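Endo-1,4-beta-xylanase 1 (Hypocrea jecorina, PDB 1XYN) hydrolyses internal beta-1,4-xylosidic linkages in the xylan of plant cell walls, releasing xylooligosaccharides and xylose. Local coordinates at residues 37-49 with 169-178. Sequence-based numbering, arbitrary orientation.
Sequences GVGWTTGSSAPIN and SGSASQSVSN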
loop_
_atom_site.group_PDB
_atom_site.type_symbol
_atom_site.label_atom_id
_atom_site.label_comp_id
_atom_site.label_asym_id
_atom_site.label_seq_id
_atom_site.Cartn_x
_atom_site.Cartn_y
_atom_site.Cartn_z
ATOM N N GLY A 37 -2.176 15.623 8.965
ATOM C CA GLY A 37 -3.220 16.609 9.158
ATOM C C GLY A 37 -3.777 16.481 10.553
ATOM O O GLY A 37 -3.349 15.613 11.315
ATOM N N VAL A 38 -4.735 17.334 10.889
ATOM C CA VAL A 38 -5.344 17.312 12.217
ATOM C C VAL A 38 -6.866 17.301 12.147
ATOM O O VAL A 38 -7.458 17.751 11.172
ATOM C CB VAL A 38 -4.863 18.511 13.084
ATOM C CG1 VAL A 38 -3.343 18.490 13.208
ATOM C CG2 VAL A 38 -5.343 19.833 12.504
ATOM N N GLY A 39 -7.499 16.797 13.193
ATOM C CA GLY A 39 -8.944 16.742 13.204
ATOM C C GLY A 39 -9.549 16.133 14.454
ATOM O O GLY A 39 -9.191 16.514 15.570
ATOM N N TRP A 40 -10.417 15.138 14.274
ATOM C CA TRP A 40 -11.110 14.534 15.403
ATOM C C TRP A 40 -11.090 13.012 15.437
ATOM O O TRP A 40 -11.095 12.350 14.403
ATOM C CB TRP A 40 -12.552 15.064 15.440
ATOM C CG TRP A 40 -12.615 16.579 15.397
ATOM C CD1 TRP A 40 -12.727 17.425 16.466
ATOM C CD2 TRP A 40 -12.480 17.422 14.234
ATOM N NE1 TRP A 40 -12.658 18.735 16.041
ATOM C CE2 TRP A 40 -12.506 18.761 14.681
ATOM C CE3 TRP A 40 -12.332 17.172 12.861
ATOM C CZ2 TRP A 40 -12.386 19.848 13.801
ATOM C CZ3 TRP A 40 -12.213 18.249 11.992
ATOM C CH2 TRP A 40 -12.241 19.572 12.466
ATOM N N THR A 41 -11.068 12.470 16.648
ATOM C CA THR A 41 -11.043 11.028 16.876
ATOM C C THR A 41 -12.291 10.306 16.340
ATOM O O THR A 41 -12.232 9.128 15.961
ATOM C CB THR A 41 -10.834 10.736 18.391
ATOM O OG1 THR A 41 -9.485 11.063 18.756
ATOM C CG2 THR A 41 -11.106 9.271 18.732
ATOM N N THR A 42 -13.420 11.003 16.340
ATOM C CA THR A 42 -14.679 10.457 15.843
ATOM C C THR A 42 -15.337 11.566 15.028
ATOM O O THR A 42 -15.703 12.611 15.566
ATOM C CB THR A 42 -15.618 10.031 16.994
ATOM O OG1 THR A 42 -15.640 11.054 17.993
ATOM C CG2 THR A 42 -15.160 8.729 17.633
ATOM N N GLY A 43 -15.440 11.349 13.721
ATOM C CA GLY A 43 -16.025 12.340 12.837
ATOM C C GLY A 43 -17.509 12.559 13.027
ATOM O O GLY A 43 -18.217 11.691 13.540
ATOM N N SER A 44 -17.988 13.720 12.597
ATOM C CA SER A 44 -19.401 14.043 12.727
ATOM C C SER A 44 -19.943 14.696 11.453
ATOM O O SER A 44 -19.310 14.653 10.395
ATOM C CB SER A 44 -19.623 14.966 13.932
ATOM O OG SER A 44 -19.077 16.257 13.706
ATOM N N SER A 45 -21.121 15.298 11.573
ATOM C CA SER A 45 -21.783 15.969 10.464
ATOM C C SER A 45 -21.476 17.460 10.448
ATOM O O SER A 45 -21.940 18.184 9.575
ATOM C CB SER A 45 -23.290 15.770 10.580
ATOM O OG SER A 45 -23.614 14.392 10.547
ATOM N N ALA A 46 -20.680 17.913 11.404
ATOM C CA ALA A 46 -20.332 19.323 11.506
ATOM C C ALA A 46 -19.511 19.826 10.333
ATOM O O ALA A 46 -18.537 19.197 9.938
ATOM C CB ALA A 46 -19.596 19.580 12.808
ATOM N N PRO A 47 -19.949 20.931 9.713
ATOM C CA PRO A 47 -19.249 21.531 8.573
ATOM C C PRO A 47 -17.822 21.902 8.976
ATOM O O PRO A 47 -17.605 22.666 9.924
ATOM C CB PRO A 47 -20.090 22.771 8.280
ATOM C CG PRO A 47 -21.473 22.295 8.609
ATOM C CD PRO A 47 -21.262 21.569 9.917
ATOM N N ILE A 48 -16.853 21.349 8.250
ATOM C CA ILE A 48 -15.445 21.583 8.519
ATOM C C ILE A 48 -14.836 22.772 7.774
ATOM O O ILE A 48 -14.914 22.863 6.548
ATOM C CB ILE A 48 -14.626 20.319 8.217
ATOM C CG1 ILE A 48 -15.130 19.154 9.067
ATOM C CG2 ILE A 48 -13.154 20.564 8.497
ATOM C CD1 ILE A 48 -14.446 17.832 8.738
ATOM N N ASN A 49 -14.212 23.665 8.537
ATOM C CA ASN A 49 -13.557 24.855 8.004
ATOM C C ASN A 49 -12.063 24.606 7.854
ATOM O O ASN A 49 -11.434 23.995 8.726
ATOM C CB ASN A 49 -13.761 26.038 8.949
ATOM C CG ASN A 49 -15.217 26.251 9.314
ATOM O OD1 ASN A 49 -15.906 27.072 8.702
ATOM N ND2 ASN A 49 -15.696 25.517 10.321
ATOM N N SER A 169 7.933 17.851 -4.335
ATOM C CA SER A 169 7.977 18.761 -3.202
ATOM C C SER A 169 6.793 19.735 -3.168
ATOM O O SER A 169 6.028 19.861 -4.139
ATOM C CB SER A 169 9.292 19.543 -3.213
ATOM O OG SER A 169 9.425 20.327 -4.390
ATOM N N GLY A 170 6.642 20.401 -2.028
ATOM C CA GLY A 170 5.575 21.363 -1.852
ATOM C C GLY A 170 5.484 21.746 -0.394
ATOM O O GLY A 170 6.279 21.279 0.424
ATOM N N SER A 171 4.506 22.581 -0.063
ATOM C CA SER A 171 4.300 23.021 1.310
ATOM C C SER A 171 2.840 23.413 1.530
ATOM O O SER A 171 2.126 23.721 0.580
ATOM C CB SER A 171 5.225 24.195 1.647
ATOM O OG SER A 171 4.941 25.322 0.846
ATOM N N ALA A 172 2.412 23.407 2.789
ATOM C CA ALA A 172 1.040 23.742 3.153
ATOM C C ALA A 172 0.930 24.198 4.614
ATOM O O ALA A 172 1.561 23.629 5.505
ATOM C CB ALA A 172 0.130 22.532 2.912
ATOM N N SER A 173 0.156 25.257 4.836
ATOM C CA SER A 173 -0.091 25.799 6.169
ATOM C C SER A 173 -1.593 25.962 6.220
ATOM O O SER A 173 -2.151 26.851 5.575
ATOM C CB SER A 173 0.594 27.156 6.356
ATOM O OG SER A 173 2.006 27.030 6.301
ATOM N N GLN A 174 -2.244 25.071 6.962
ATOM C CA GLN A 174 -3.692 25.069 7.050
ATOM C C GLN A 174 -4.260 25.226 8.454
ATOM O O GLN A 174 -3.720 24.691 9.415
ATOM C CB GLN A 174 -4.230 23.769 6.433
ATOM C CG GLN A 174 -4.070 23.666 4.911
ATOM C CD GLN A 174 -5.044 24.563 4.160
ATOM O OE1 GLN A 174 -6.222 24.625 4.499
ATOM N NE2 GLN A 174 -4.555 25.257 3.140
ATOM N N SER A 175 -5.379 25.935 8.542
ATOM C CA SER A 175 -6.101 26.166 9.791
ATOM C C SER A 175 -7.309 25.228 9.711
ATOM O O SER A 175 -8.014 25.222 8.705
ATOM C CB SER A 175 -6.577 27.621 9.858
ATOM O OG SER A 175 -5.524 28.524 9.536
ATOM N N VAL A 176 -7.542 24.451 10.767
ATOM C CA VAL A 176 -8.635 23.472 10.824
ATOM C C VAL A 176 -9.601 23.688 12.003
ATOM O O VAL A 176 -9.167 23.980 13.113
ATOM C CB VAL A 176 -8.042 22.043 10.945
ATOM C CG1 VAL A 176 -9.134 21.002 11.090
ATOM C CG2 VAL A 176 -7.146 21.747 9.757
ATOM N N SER A 177 -10.906 23.532 11.757
ATOM C CA SER A 177 -11.927 23.674 12.803
ATOM C C SER A 177 -13.338 23.271 12.358
ATOM O O SER A 177 -13.588 23.031 11.177
ATOM C CB SER A 177 -11.966 25.102 13.362
ATOM O OG SER A 177 -12.521 26.016 12.439
ATOM N N ASN A 178 -14.245 23.191 13.327
ATOM C CA ASN A 178 -15.645 22.845 13.090
ATOM C C ASN A 178 -16.478 23.271 14.295
ATOM O O ASN A 178 -15.944 24.016 15.142
ATOM C CB ASN A 178 -15.813 21.339 12.831
ATOM C CG ASN A 178 -15.567 20.494 14.061
ATOM O OD1 ASN A 178 -16.066 19.380 14.166
ATOM N ND2 ASN A 178 -14.778 21.005 14.987
ATOM O OXT ASN A 178 -17.644 22.847 14.396
#
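Val176 sits between the two sheets of the GH11 beta-jelly roll, on strand 168-177 of one, and meets Val38 and Trp40 on strand 34-40 of the other. Its CG2 touches CG2 of Val38 at 3.8 Å, while CG1, anti to the backbone N (chi1 177°), reaches CH2 of Trp40 at 3.7 Å. Branched, apolar valines suit this buried space, and the indole extends the apolar contact. Val161 of strand 155-166 also packs on Val176.

Strand 48-56 lies beside 168-177 in the same sheet, so Asn49 and Ser177 meet as an antiparallel hydrogen-bonded pair. Asn49 N donates to Ser177 O (2.8 Å), Ser177 N to Asn49 O (3.1 Å), and Asn49 ND2 adds a weak bond to Ser177 O. Asn49 OD1 is hydrogen-bonded to Thr136 OG1, which suits a partly exposed asparagine.

The loop and chain end form the more exposed side. Here Ser177 C lies at the indole edge, 3.8 Å from Trp40 CZ2. Small Ala46 brings CB to 4.1 Å from Asn178 OXT, a carboxylate oxygen, and Ser44 OG accepts from Ala46 N in an ST turn. Apolar contact therefore joins the sheets, whereas directional backbone bonds set the pairing of the last residues of strand 168-177 with strand 48-56.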